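Neuroglobin (Symsagittifera roscoffensis, PDB 4B4Y) binds a haem whose iron holds an oxygen molecule and, as a neuroglobin, probably takes part in oxygen binding or transport, perhaps in nerve tissue. Local coordinates at residues A[17-21]-A[83-87]; A[37-41]-A[58-62]; A[49-53]-A[67-71]; A[116-121]-A[141-145]. One frame throughout, in Å; residues are numbered along the deposited sequence.

The four contacts tie together a globin fold around its haem. Interaction 3 lines the distal side, where His-71 NE2 lies 3.0 Å from O2 of the iron-bound oxygen. Interaction 2 lies beside it, centres 11 Å apart, with Met-40 and Met-62 touching Ala-53 and Trp-52. Interaction 4 packs the helix pair 111-127 and 135-153 and reaches the haem through Leu-116 and Tyr-145; it meets interaction 2 at Phe-39 but stays about 7 Å (nearest atoms) from interaction 3. Interaction 1 is across the chain's centre from interactions 2 and 3, about 26 Å from interaction 3 between centres; it joins interaction 4 through Asp-20 OD2 and Trp-141 NE1, 2.9 Å apart.

Interaction 1: residues A[17-21]-A[83-87]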
# COMPACT_ATOMS: atom_id res chain seq x y z
N ILE A 17 -21.01 -7.31 22.30
CA ILE A 17 -19.85 -6.71 21.62
C ILE A 17 -19.44 -5.35 22.24
O ILE A 17 -18.24 -5.10 22.53
CB ILE A 17 -20.15 -6.42 20.14
CG1 ILE A 17 -20.47 -7.69 19.36
CG2 ILE A 17 -18.98 -5.69 19.56
CD1 ILE A 17 -19.26 -8.52 19.11
N MET A 18 -20.43 -4.45 22.39
CA MET A 18 -20.14 -3.13 22.99
C MET A 18 -19.54 -3.30 24.37
O MET A 18 -18.56 -2.61 24.73
CB MET A 18 -21.39 -2.23 23.06
CG MET A 18 -21.70 -1.74 21.72
SD MET A 18 -20.57 -0.39 21.39
CE MET A 18 -21.72 0.51 20.37
N GLU A 19 -20.01 -4.30 25.11
CA GLU A 19 -19.39 -4.49 26.39
C GLU A 19 -17.88 -4.91 26.24
O GLU A 19 -17.03 -4.50 27.05
CB GLU A 19 -20.18 -5.57 27.08
CG GLU A 19 -19.66 -6.10 28.36
CD GLU A 19 -20.55 -7.31 28.80
OE1 GLU A 19 -21.82 -7.24 28.71
OE2 GLU A 19 -20.00 -8.34 29.24
N ASP A 20 -17.51 -5.65 25.18
CA ASP A 20 -16.05 -5.91 25.03
C ASP A 20 -15.32 -4.74 24.40
O ASP A 20 -14.16 -4.49 24.74
CB ASP A 20 -15.77 -7.22 24.30
CG ASP A 20 -16.42 -8.42 24.98
OD1 ASP A 20 -16.47 -8.42 26.27
OD2 ASP A 20 -16.85 -9.35 24.24
N VAL A 21 -15.95 -4.03 23.48
CA VAL A 21 -15.32 -2.81 23.01
C VAL A 21 -14.87 -1.90 24.17
O VAL A 21 -13.72 -1.43 24.16
CB VAL A 21 -16.21 -2.08 22.04
CG1 VAL A 21 -15.64 -0.71 21.71
CG2 VAL A 21 -16.31 -2.89 20.75
N LEU A 83 -17.90 -2.36 14.44
CA LEU A 83 -18.28 -3.12 15.66
C LEU A 83 -19.33 -2.32 16.47
O LEU A 83 -20.25 -2.87 17.11
CB LEU A 83 -17.06 -3.35 16.55
CG LEU A 83 -15.93 -4.40 16.14
CD1 LEU A 83 -14.84 -4.46 17.31
CD2 LEU A 83 -16.62 -5.71 15.99
N VAL A 84 -19.21 -1.01 16.36
CA VAL A 84 -19.91 -0.13 17.21
C VAL A 84 -21.33 0.06 16.63
O VAL A 84 -22.26 0.38 17.31
CB VAL A 84 -18.93 1.06 17.42
CG1 VAL A 84 -19.28 2.35 16.70
CG2 VAL A 84 -18.39 1.06 18.78
N ASP A 85 -21.55 -0.31 15.39
CA ASP A 85 -22.92 -0.27 14.87
C ASP A 85 -23.06 -1.33 13.76
O ASP A 85 -23.09 -1.02 12.56
CB ASP A 85 -23.25 1.15 14.33
CG ASP A 85 -24.68 1.25 13.67
OD1 ASP A 85 -25.57 0.34 13.79
OD2 ASP A 85 -24.88 2.26 12.96
N LEU A 86 -23.17 -2.59 14.17
CA LEU A 86 -23.03 -3.71 13.19
C LEU A 86 -24.09 -3.75 12.16
O LEU A 86 -23.80 -4.02 10.98
CB LEU A 86 -22.92 -5.09 13.85
CG LEU A 86 -21.49 -5.27 14.41
CD1 LEU A 86 -21.44 -6.24 15.59
CD2 LEU A 86 -20.42 -5.61 13.33
N ASN A 87 -25.33 -3.49 12.59
CA ASN A 87 -26.48 -3.52 11.67
C ASN A 87 -26.59 -2.33 10.69
O ASN A 87 -27.19 -2.45 9.61
CB ASN A 87 -27.79 -3.74 12.46
CG ASN A 87 -27.88 -5.18 13.03
OD1 ASN A 87 -27.22 -6.10 12.52
ND2 ASN A 87 -28.67 -5.35 14.10
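One helical turn, 17-21, faces the end of a helix and the loop that follows it, 83-87; the closest CA pairs are Met-18 to Val-84 at 6.5 Å and Ile-17 to Leu-83 at 7.1 Å. No hydrogen bond crosses; the side chains that meet are all apolar. Ile-17 and Val-21, one turn apart, point toward the partner: Ile-17 CG2 is 4.3 Å from Leu-83 CB, Ile-17 CG1 is 4.2 Å from Leu-86 CD1, and Val-21 CG2 is 4.1 Å from Leu-83 CD1. Branched aliphatic side chains fill such a buried seam without needing polar partners. At the more open edge, flexible Met-18 bends over Val-84, its SD 3.7 Å from Val-84 CG2 and its CE 3.1 Å from Val-84 O. In globin terms this closes the A helix against the end of the E helix. Helix 135-153 backs both segments: Trp-141 touches Ile-17 and Leu-83, Ala-144 touches Leu-86, and Asp-20 is hydrogen-bonded to Trp-141 and salt-bridged to Lys-137.

Interaction 2: residues A[37-41]-A[58-62]; sequences QQFME and TAKEM. With HEM (protoporphyrin IX containing Fe), chain B.
Ala-59 has the largest surface covered in this meeting of helix 28-42 with the short helix 59-62. Segment 37-41 is helical throughout, while 58-62 begins with the extended Thr-58 (phi/psi -74/160°) and turns helical at Ala-59. The nearest CA pair, Gln-37 and Ala-59, is only 5.4 Å apart, an approach that a methyl side chain permits. Ala-59 CB points toward the partner helix, 3.6 Å from Gln-37 O, 3.6 Å from Glu-41 CG and 3.9 Å from Met-40 CB. Gln-37, extended with chi1 and chi2 both t, runs alongside and brings its NE2 to 3.8 Å from Lys-60 CB. The same NE2 donates to Glu-41 OE2 (2.9 Å) one turn on, and Gln-37 OE1 accepts from Arg-63. Met-40 (m, t, p) sends its long apolar side chain inward, where it touches Phe-47, Trp-52 and Phe-68. No direct hydrogen bond crosses; instead, water 1 donates to Glu-41 OE2 (2.5 Å) and accepts from Lys-60 N (3.0 Å), an amide left without a helical acceptor in the first turn. Phe-39 turns from the partner to the haem, its CZ 3.8 Å from HEM CMC. At the N-cap, Thr-58 (chi1 p) takes Glu-61 N on OG1 at 2.9 Å while Thr-58 N donates to Glu-61 OE1 at 3.1 Å: a capping box starting what corresponds to the globin D helix, set against the B helix.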
# COMPACT_ATOMS: atom_id res chain seq x y z
N GLN A 37 0.43 -8.75 14.44
CA GLN A 37 1.68 -9.42 14.71
C GLN A 37 1.47 -10.97 14.78
O GLN A 37 2.21 -11.74 14.16
CB GLN A 37 2.28 -8.93 16.05
CG GLN A 37 3.62 -9.66 16.30
CD GLN A 37 4.20 -9.40 17.71
OE1 GLN A 37 4.06 -8.28 18.28
NE2 GLN A 37 4.90 -10.44 18.27
N GLN A 38 0.42 -11.41 15.47
CA GLN A 38 0.18 -12.87 15.56
C GLN A 38 -0.18 -13.35 14.15
O GLN A 38 0.23 -14.46 13.75
CB GLN A 38 -0.99 -13.14 16.50
CG GLN A 38 -1.25 -14.69 16.75
CD GLN A 38 -2.66 -14.99 17.39
OE1 GLN A 38 -3.41 -14.04 17.77
NE2 GLN A 38 -3.02 -16.30 17.49
N PHE A 39 -1.02 -12.59 13.43
CA PHE A 39 -1.45 -13.00 12.07
C PHE A 39 -0.22 -13.24 11.16
O PHE A 39 -0.17 -14.22 10.39
CB PHE A 39 -2.29 -11.90 11.46
CG PHE A 39 -2.83 -12.18 10.08
CD1 PHE A 39 -3.53 -13.31 9.80
CD2 PHE A 39 -2.66 -11.25 9.06
CE1 PHE A 39 -4.06 -13.54 8.49
CE2 PHE A 39 -3.19 -11.43 7.80
CZ PHE A 39 -3.88 -12.56 7.49
N MET A 40 0.75 -12.33 11.24
CA MET A 40 1.97 -12.41 10.44
C MET A 40 2.91 -13.55 10.93
O MET A 40 3.55 -14.16 10.12
CB MET A 40 2.69 -11.03 10.41
CG MET A 40 1.83 -9.92 9.65
SD MET A 40 2.74 -8.33 9.67
CE MET A 40 3.97 -8.66 8.33
N GLU A 41 2.98 -13.80 12.24
CA GLU A 41 3.70 -14.97 12.77
C GLU A 41 3.18 -16.30 12.29
O GLU A 41 3.96 -17.20 11.86
CB GLU A 41 3.75 -14.92 14.31
CG GLU A 41 4.61 -13.75 14.78
CD GLU A 41 4.58 -13.57 16.25
OE1 GLU A 41 3.57 -14.04 16.85
OE2 GLU A 41 5.53 -12.90 16.80
N THR A 58 11.46 -10.38 11.54
CA THR A 58 10.34 -11.05 12.18
C THR A 58 9.14 -10.09 12.35
O THR A 58 9.33 -8.89 12.41
CB THR A 58 10.73 -11.51 13.59
OG1 THR A 58 10.98 -10.34 14.35
CG2 THR A 58 12.03 -12.41 13.58
N ALA A 59 7.93 -10.64 12.53
CA ALA A 59 6.71 -9.84 12.76
C ALA A 59 6.94 -8.90 13.92
O ALA A 59 6.62 -7.74 13.86
CB ALA A 59 5.51 -10.76 13.05
N LYS A 60 7.56 -9.41 14.97
CA LYS A 60 7.83 -8.57 16.12
C LYS A 60 8.84 -7.46 15.80
O LYS A 60 8.74 -6.35 16.34
CB LYS A 60 8.38 -9.42 17.29
CG LYS A 60 8.62 -8.52 18.57
CD LYS A 60 9.34 -9.31 19.70
CE LYS A 60 9.28 -8.56 21.07
NZ LYS A 60 9.93 -9.39 22.17
N GLU A 61 9.86 -7.74 14.99
CA GLU A 61 10.69 -6.63 14.56
C GLU A 61 9.87 -5.63 13.71
O GLU A 61 10.10 -4.45 13.85
CB GLU A 61 11.94 -7.10 13.81
CG GLU A 61 12.97 -7.68 14.77
CD GLU A 61 14.02 -8.53 14.06
OE1 GLU A 61 13.84 -8.92 12.87
OE2 GLU A 61 15.03 -8.80 14.72
N MET A 62 8.92 -6.12 12.89
CA MET A 62 8.11 -5.24 12.03
C MET A 62 7.25 -4.34 12.88
O MET A 62 6.98 -3.19 12.52
CB MET A 62 7.18 -6.04 11.07
CG MET A 62 7.82 -6.61 9.90
SD MET A 62 8.71 -5.42 8.85
CE MET A 62 7.58 -4.09 8.56
CHA HEM B . -5.51 -3.21 2.95
CHB HEM B . -8.81 -3.81 6.39
CHC HEM B . -8.45 -8.65 5.75
CHD HEM B . -4.45 -7.99 3.19
C1A HEM B . -6.44 -2.94 3.92
C2A HEM B . -6.98 -1.66 4.26
C3A HEM B . -7.87 -1.82 5.20
C4A HEM B . -7.99 -3.21 5.46
CMA HEM B . -8.76 -0.73 5.90
CAA HEM B . -6.53 -0.33 3.57
CBA HEM B . -5.49 0.32 4.46
CGA HEM B . -4.78 1.47 3.77
O1A HEM B . -5.38 2.31 3.10
O2A HEM B . -3.54 1.56 3.89
C1B HEM B . -9.06 -5.19 6.51
C2B HEM B . -10.10 -5.83 7.31
C3B HEM B . -10.03 -7.14 7.11
C4B HEM B . -8.91 -7.39 6.23
CMB HEM B . -11.11 -5.03 8.17
CAB HEM B . -10.90 -8.22 7.78
CBB HEM B . -12.18 -8.34 7.44
C1C HEM B . -7.28 -8.88 5.08
C2C HEM B . -6.56 -10.17 4.96
C3C HEM B . -5.42 -9.96 4.33
C4C HEM B . -5.40 -8.57 3.99
CMC HEM B . -7.02 -11.52 5.57
CAC HEM B . -4.34 -11.05 3.96
CBC HEM B . -3.06 -10.67 3.94
C1D HEM B . -4.46 -6.69 2.71
C2D HEM B . -3.64 -6.14 1.61
C3D HEM B . -4.02 -4.72 1.61
C4D HEM B . -4.96 -4.46 2.68
CMD HEM B . -2.58 -6.79 0.72
CAD HEM B . -3.41 -3.59 0.78
CBD HEM B . -2.78 -3.87 2.19
CGD HEM B . -1.77 -2.90 2.23
O1D HEM B . -0.93 -3.06 3.14
O2D HEM B . -1.89 -2.07 1.26
NA HEM B . -7.09 -3.85 4.66
NB HEM B . -8.39 -6.17 5.88
NC HEM B . -6.53 -7.94 4.49
ND HEM B . -5.25 -5.67 3.21
FE HEM B . -6.81 -5.87 4.51
O HOH W 1 7.76 -12.28 15.79

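Interaction 3: residues A[49-53]-A[67-71]; sequences IFPWA and RFKSH. With HEM (protoporphyrin IX containing Fe), chain B; OXY (oxygen molecule), chain C.
This is the distal wall of a globin haem pocket, where the corner after the C helix meets the start of the E helix. Segment 49-53 leaves its helix at Phe-50 (phi/psi -75/119°) and makes a type I turn from Phe-50 to Ala-53, closed by Ala-53 N to Phe-50 O at 3.1 Å; segment 67-71 is helical. The closest CA pair is Trp-52 and Arg-67, 6.5 Å. Trp-52 takes chi1 p with chi2 -96°, laying its indole along the helix: one face covers Phe-68 CA (3.9 Å from CZ3), CH2 lies 4.0 Å from Phe-68 CD2, and CZ2 lies 3.8 Å from His-71 CG. Its indole NE1 donates to HEM O1D at 2.8 Å. Phe-50 (m, chi2 -60°) forms an offset edge-to-face pair with His-71, its edge toward the imidazole face, centroids 4.9 Å apart and planes at 63°; its CE1 is 3.6 Å from HEM CHD. Arg-67 (m, t, t) leads away to a propionate of the neighbouring subunit's haem. His-71, with chi1 t and chi2 81°, aims at the ligand on the iron: His-71 NE2 donates weakly to OXY O2 at 3.0 Å, and O2 is 2.0 Å from HEM FE.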
# COMPACT_ATOMS: atom_id res chain seq x y z
N ILE A 49 2.44 -10.67 0.75
CA ILE A 49 1.18 -9.99 0.39
C ILE A 49 1.14 -8.50 0.86
O ILE A 49 0.79 -7.63 0.09
CB ILE A 49 0.00 -10.78 0.96
CG1 ILE A 49 0.04 -12.20 0.36
CG2 ILE A 49 -1.30 -10.12 0.62
CD1 ILE A 49 -0.76 -13.27 1.23
N PHE A 50 1.55 -8.20 2.09
CA PHE A 50 1.65 -6.85 2.52
C PHE A 50 2.91 -6.24 1.86
O PHE A 50 4.03 -6.67 2.11
CB PHE A 50 1.79 -6.76 4.03
CG PHE A 50 0.54 -7.16 4.80
CD1 PHE A 50 -0.66 -6.46 4.62
CD2 PHE A 50 0.62 -8.14 5.80
CE1 PHE A 50 -1.83 -6.78 5.35
CE2 PHE A 50 -0.52 -8.51 6.57
CZ PHE A 50 -1.74 -7.84 6.38
N PRO A 51 2.73 -5.20 1.05
CA PRO A 51 3.92 -4.70 0.34
C PRO A 51 4.92 -4.10 1.28
O PRO A 51 6.08 -4.19 1.00
CB PRO A 51 3.39 -3.57 -0.59
CG PRO A 51 1.84 -3.77 -0.59
CD PRO A 51 1.51 -4.42 0.76
N TRP A 52 4.49 -3.46 2.35
CA TRP A 52 5.41 -2.84 3.24
C TRP A 52 6.14 -3.80 4.16
O TRP A 52 7.03 -3.37 4.94
CB TRP A 52 4.62 -1.86 4.08
CG TRP A 52 3.38 -2.46 4.61
CD1 TRP A 52 2.11 -2.35 4.08
CD2 TRP A 52 3.26 -3.29 5.82
NE1 TRP A 52 1.19 -3.05 4.95
CE2 TRP A 52 1.89 -3.61 5.99
CE3 TRP A 52 4.19 -3.74 6.77
CZ2 TRP A 52 1.43 -4.42 7.06
CZ3 TRP A 52 3.73 -4.52 7.83
CH2 TRP A 52 2.36 -4.84 7.97
N ALA A 53 5.76 -5.08 4.16
CA ALA A 53 6.35 -6.00 5.14
C ALA A 53 7.76 -6.37 4.66
O ALA A 53 7.98 -6.71 3.48
CB ALA A 53 5.48 -7.31 5.18
N ARG A 67 5.20 1.82 9.08
CA ARG A 67 4.22 1.21 8.17
C ARG A 67 3.39 0.01 8.77
O ARG A 67 2.25 -0.19 8.42
CB ARG A 67 4.93 0.80 6.88
CG ARG A 67 5.37 2.09 6.15
CD ARG A 67 5.82 1.85 4.76
NE ARG A 67 6.28 3.05 4.03
CZ ARG A 67 5.56 3.74 3.13
NH1 ARG A 67 4.27 3.42 2.84
NH2 ARG A 67 6.15 4.79 2.52
N PHE A 68 3.96 -0.74 9.70
CA PHE A 68 3.19 -1.68 10.48
C PHE A 68 2.19 -0.90 11.35
O PHE A 68 1.02 -1.21 11.37
CB PHE A 68 4.13 -2.49 11.41
CG PHE A 68 3.43 -3.52 12.23
CD1 PHE A 68 2.77 -3.15 13.41
CD2 PHE A 68 3.48 -4.88 11.86
CE1 PHE A 68 2.15 -4.18 14.25
CE2 PHE A 68 2.88 -5.88 12.70
CZ PHE A 68 2.21 -5.53 13.90
N LYS A 69 2.66 0.14 12.05
CA LYS A 69 1.78 0.83 12.99
C LYS A 69 0.59 1.47 12.24
O LYS A 69 -0.61 1.38 12.64
CB LYS A 69 2.57 1.85 13.83
CG LYS A 69 3.84 1.18 14.54
CD LYS A 69 4.47 2.01 15.73
CE LYS A 69 5.50 3.06 15.30
NZ LYS A 69 4.92 4.48 15.09
N SER A 70 0.93 2.08 11.12
CA SER A 70 -0.05 2.77 10.31
C SER A 70 -1.02 1.76 9.67
O SER A 70 -2.27 1.95 9.67
CB SER A 70 0.75 3.63 9.29
OG SER A 70 -0.09 3.90 8.15
N HIS A 71 -0.52 0.64 9.15
CA HIS A 71 -1.54 -0.36 8.65
C HIS A 71 -2.48 -0.88 9.79
O HIS A 71 -3.65 -1.07 9.63
CB HIS A 71 -0.83 -1.54 7.94
CG HIS A 71 -1.79 -2.49 7.29
ND1 HIS A 71 -2.34 -2.23 6.05
CD2 HIS A 71 -2.31 -3.67 7.71
CE1 HIS A 71 -3.20 -3.20 5.75
NE2 HIS A 71 -3.21 -4.08 6.74
CHA HEM B . -5.51 -3.21 2.95
CHB HEM B . -8.81 -3.81 6.39
CHC HEM B . -8.45 -8.65 5.75
CHD HEM B . -4.45 -7.99 3.19
C1A HEM B . -6.44 -2.94 3.92
C2A HEM B . -6.98 -1.66 4.26
C3A HEM B . -7.87 -1.82 5.20
C4A HEM B . -7.99 -3.21 5.46
CMA HEM B . -8.76 -0.73 5.90
CAA HEM B . -6.53 -0.33 3.57
CBA HEM B . -5.49 0.32 4.46
CGA HEM B . -4.78 1.47 3.77
O1A HEM B . -5.38 2.31 3.10
O2A HEM B . -3.54 1.56 3.89
C1B HEM B . -9.06 -5.19 6.51
C2B HEM B . -10.10 -5.83 7.31
C3B HEM B . -10.03 -7.14 7.11
C4B HEM B . -8.91 -7.39 6.23
CMB HEM B . -11.11 -5.03 8.17
CAB HEM B . -10.90 -8.22 7.78
CBB HEM B . -12.18 -8.34 7.44
C1C HEM B . -7.28 -8.88 5.08
C2C HEM B . -6.56 -10.17 4.96
C3C HEM B . -5.42 -9.96 4.33
C4C HEM B . -5.40 -8.57 3.99
CMC HEM B . -7.02 -11.52 5.57
CAC HEM B . -4.34 -11.05 3.96
CBC HEM B . -3.06 -10.67 3.94
C1D HEM B . -4.46 -6.69 2.71
C2D HEM B . -3.64 -6.14 1.61
C3D HEM B . -4.02 -4.72 1.61
C4D HEM B . -4.96 -4.46 2.68
CMD HEM B . -2.58 -6.79 0.72
CAD HEM B . -3.41 -3.59 0.78
CBD HEM B . -2.78 -3.87 2.19
CGD HEM B . -1.77 -2.90 2.23
O1D HEM B . -0.93 -3.06 3.14
O2D HEM B . -1.89 -2.07 1.26
NA HEM B . -7.09 -3.85 4.66
NB HEM B . -8.39 -6.17 5.88
NC HEM B . -6.53 -7.94 4.49
ND HEM B . -5.25 -5.67 3.21
FE HEM B . -6.81 -5.87 4.51
O1 OXY C . -5.26 -6.58 7.04
O2 OXY C . -5.57 -5.80 6.02

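Interaction 4: residues A[116-121]-A[141-145]; sequences LGGCIL and WLKAY. With HEM (protoporphyrin IX containing Fe), chain B.
Two helical segments, 116-121 and 141-145, pack at 10.5 Å between axes, their directions 140° apart, so they run roughly antiparallel; CA atoms come closest at Gly-117 and Tyr-145 (6.5 Å) and at Leu-121 and Trp-141 (7.2 Å). Leu-116 (t, p) begins at the haem, its CD2 3.7 Å from HEM CHC, with its CB 3.6 Å from Tyr-145 OH. At Gly-117 the phenol ring of Tyr-145 (chi1 t, chi2 69°) lies flat over the backbone: CA sits 3.6 Å from the ring centroid, 15° off the normal, a CH-pi contact. A CB here would clash, 2.7 Å from Tyr-145 CE2, so the lack of a side chain suits the position. Tyr-145 OH is hydrogen-bonded to Phe-113 O and is 3.8 Å from HEM CAB. Ile-120 (m, t) fills the next turn, CD1 3.6 Å from Tyr-145 CE1 and CG2 4.3 Å from Trp-141 CZ3. Leu-121 (m, p) bends its end toward 141-145, CD2 3.9 Å from Trp-141 CB and 3.8 Å from Leu-142 CG. This is the globin G-H helix pair. Helix 28-42 touches Leu-116 with Phe-39 and Ile-120 with Val-35; Ile-17, Leu-83 and Asp-20, acceptor for NE1, meet Trp-141 from helices 11-24 and 66-83.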
# COMPACT_ATOMS: atom_id res chain seq x y z
N LEU A 116 -7.24 -14.67 10.06
CA LEU A 116 -7.21 -13.37 10.69
C LEU A 116 -8.38 -13.37 11.69
O LEU A 116 -8.23 -12.90 12.80
CB LEU A 116 -7.39 -12.23 9.67
CG LEU A 116 -7.40 -10.79 10.29
CD1 LEU A 116 -6.12 -10.35 11.03
CD2 LEU A 116 -7.74 -9.70 9.25
N GLY A 117 -9.55 -13.90 11.36
CA GLY A 117 -10.60 -13.86 12.40
C GLY A 117 -10.21 -14.69 13.60
O GLY A 117 -10.49 -14.33 14.75
N GLY A 118 -9.47 -15.79 13.39
CA GLY A 118 -9.00 -16.54 14.61
C GLY A 118 -8.10 -15.72 15.47
O GLY A 118 -8.12 -15.83 16.71
N CYS A 119 -7.25 -14.90 14.83
CA CYS A 119 -6.34 -14.06 15.62
C CYS A 119 -7.06 -12.96 16.41
O CYS A 119 -6.63 -12.60 17.53
CB CYS A 119 -5.25 -13.41 14.75
SG CYS A 119 -4.13 -14.61 13.86
N ILE A 120 -8.09 -12.34 15.78
CA ILE A 120 -8.89 -11.30 16.51
C ILE A 120 -9.49 -11.99 17.73
O ILE A 120 -9.31 -11.54 18.84
CB ILE A 120 -9.97 -10.71 15.57
CG1 ILE A 120 -9.25 -9.80 14.52
CG2 ILE A 120 -10.95 -9.90 16.40
CD1 ILE A 120 -10.08 -9.55 13.26
N LEU A 121 -10.22 -13.11 17.52
CA LEU A 121 -10.83 -13.85 18.67
C LEU A 121 -9.84 -14.24 19.77
O LEU A 121 -10.17 -14.13 20.94
CB LEU A 121 -11.71 -15.05 18.16
CG LEU A 121 -13.09 -14.36 17.98
CD1 LEU A 121 -13.36 -13.60 16.57
CD2 LEU A 121 -14.19 -15.24 18.36
N TRP A 141 -18.93 -12.29 18.42
CA TRP A 141 -17.68 -11.86 17.70
C TRP A 141 -17.49 -12.54 16.37
O TRP A 141 -17.19 -11.89 15.38
CB TRP A 141 -16.50 -12.11 18.58
CG TRP A 141 -16.31 -11.05 19.53
CD1 TRP A 141 -16.81 -10.98 20.82
CD2 TRP A 141 -15.55 -9.85 19.31
NE1 TRP A 141 -16.33 -9.82 21.43
CE2 TRP A 141 -15.63 -9.09 20.49
CE3 TRP A 141 -14.93 -9.29 18.16
CZ2 TRP A 141 -15.04 -7.85 20.60
CZ3 TRP A 141 -14.28 -8.02 18.29
CH2 TRP A 141 -14.36 -7.32 19.51
N LEU A 142 -17.84 -13.81 16.27
CA LEU A 142 -17.66 -14.52 14.99
C LEU A 142 -18.61 -14.00 13.95
O LEU A 142 -18.30 -13.84 12.71
CB LEU A 142 -17.78 -16.07 15.17
CG LEU A 142 -16.58 -16.79 15.85
CD1 LEU A 142 -16.91 -18.22 16.37
CD2 LEU A 142 -15.28 -16.83 14.97
N LYS A 143 -19.84 -13.77 14.40
CA LYS A 143 -20.82 -13.19 13.47
C LYS A 143 -20.40 -11.75 13.05
O LYS A 143 -20.41 -11.37 11.86
CB LYS A 143 -22.22 -13.19 14.10
CG LYS A 143 -23.33 -12.94 13.01
CD LYS A 143 -24.72 -13.46 13.39
CE LYS A 143 -25.67 -13.28 12.18
NZ LYS A 143 -27.07 -13.76 12.41
N ALA A 144 -20.01 -10.95 14.02
CA ALA A 144 -19.47 -9.62 13.72
C ALA A 144 -18.33 -9.69 12.69
O ALA A 144 -18.27 -8.89 11.76
CB ALA A 144 -18.90 -8.95 15.06
N TYR A 145 -17.40 -10.64 12.87
CA TYR A 145 -16.25 -10.73 11.96
C TYR A 145 -16.72 -11.05 10.55
O TYR A 145 -16.21 -10.52 9.56
CB TYR A 145 -15.20 -11.78 12.44
CG TYR A 145 -14.03 -11.78 11.51
CD1 TYR A 145 -13.17 -10.71 11.46
CD2 TYR A 145 -13.84 -12.85 10.62
CE1 TYR A 145 -12.09 -10.69 10.56
CE2 TYR A 145 -12.77 -12.89 9.79
CZ TYR A 145 -11.89 -11.80 9.75
OH TYR A 145 -10.86 -11.88 8.85
CHA HEM B . -5.51 -3.21 2.95
CHB HEM B . -8.81 -3.81 6.39
CHC HEM B . -8.45 -8.65 5.75
CHD HEM B . -4.45 -7.99 3.19
C1A HEM B . -6.44 -2.94 3.92
C2A HEM B . -6.98 -1.66 4.26
C3A HEM B . -7.87 -1.82 5.20
C4A HEM B . -7.99 -3.21 5.46
CMA HEM B . -8.76 -0.73 5.90
CAA HEM B . -6.53 -0.33 3.57
CBA HEM B . -5.49 0.32 4.46
CGA HEM B . -4.78 1.47 3.77
O1A HEM B . -5.38 2.31 3.10
O2A HEM B . -3.54 1.56 3.89
C1B HEM B . -9.06 -5.19 6.51
C2B HEM B . -10.10 -5.83 7.31
C3B HEM B . -10.03 -7.14 7.11
C4B HEM B . -8.91 -7.39 6.23
CMB HEM B . -11.11 -5.03 8.17
CAB HEM B . -10.90 -8.22 7.78
CBB HEM B . -12.18 -8.34 7.44
C1C HEM B . -7.28 -8.88 5.08
C2C HEM B . -6.56 -10.17 4.96
C3C HEM B . -5.42 -9.96 4.33
C4C HEM B . -5.40 -8.57 3.99
CMC HEM B . -7.02 -11.52 5.57
CAC HEM B . -4.34 -11.05 3.96
CBC HEM B . -3.06 -10.67 3.94
C1D HEM B . -4.46 -6.69 2.71
C2D HEM B . -3.64 -6.14 1.61
C3D HEM B . -4.02 -4.72 1.61
C4D HEM B . -4.96 -4.46 2.68
CMD HEM B . -2.58 -6.79 0.72
CAD HEM B . -3.41 -3.59 0.78
CBD HEM B . -2.78 -3.87 2.19
CGD HEM B . -1.77 -2.90 2.23
O1D HEM B . -0.93 -3.06 3.14
O2D HEM B . -1.89 -2.07 1.26
NA HEM B . -7.09 -3.85 4.66
NB HEM B . -8.39 -6.17 5.88
NC HEM B . -6.53 -7.94 4.49
ND HEM B . -5.25 -5.67 3.21
FE HEM B . -6.81 -5.87 4.51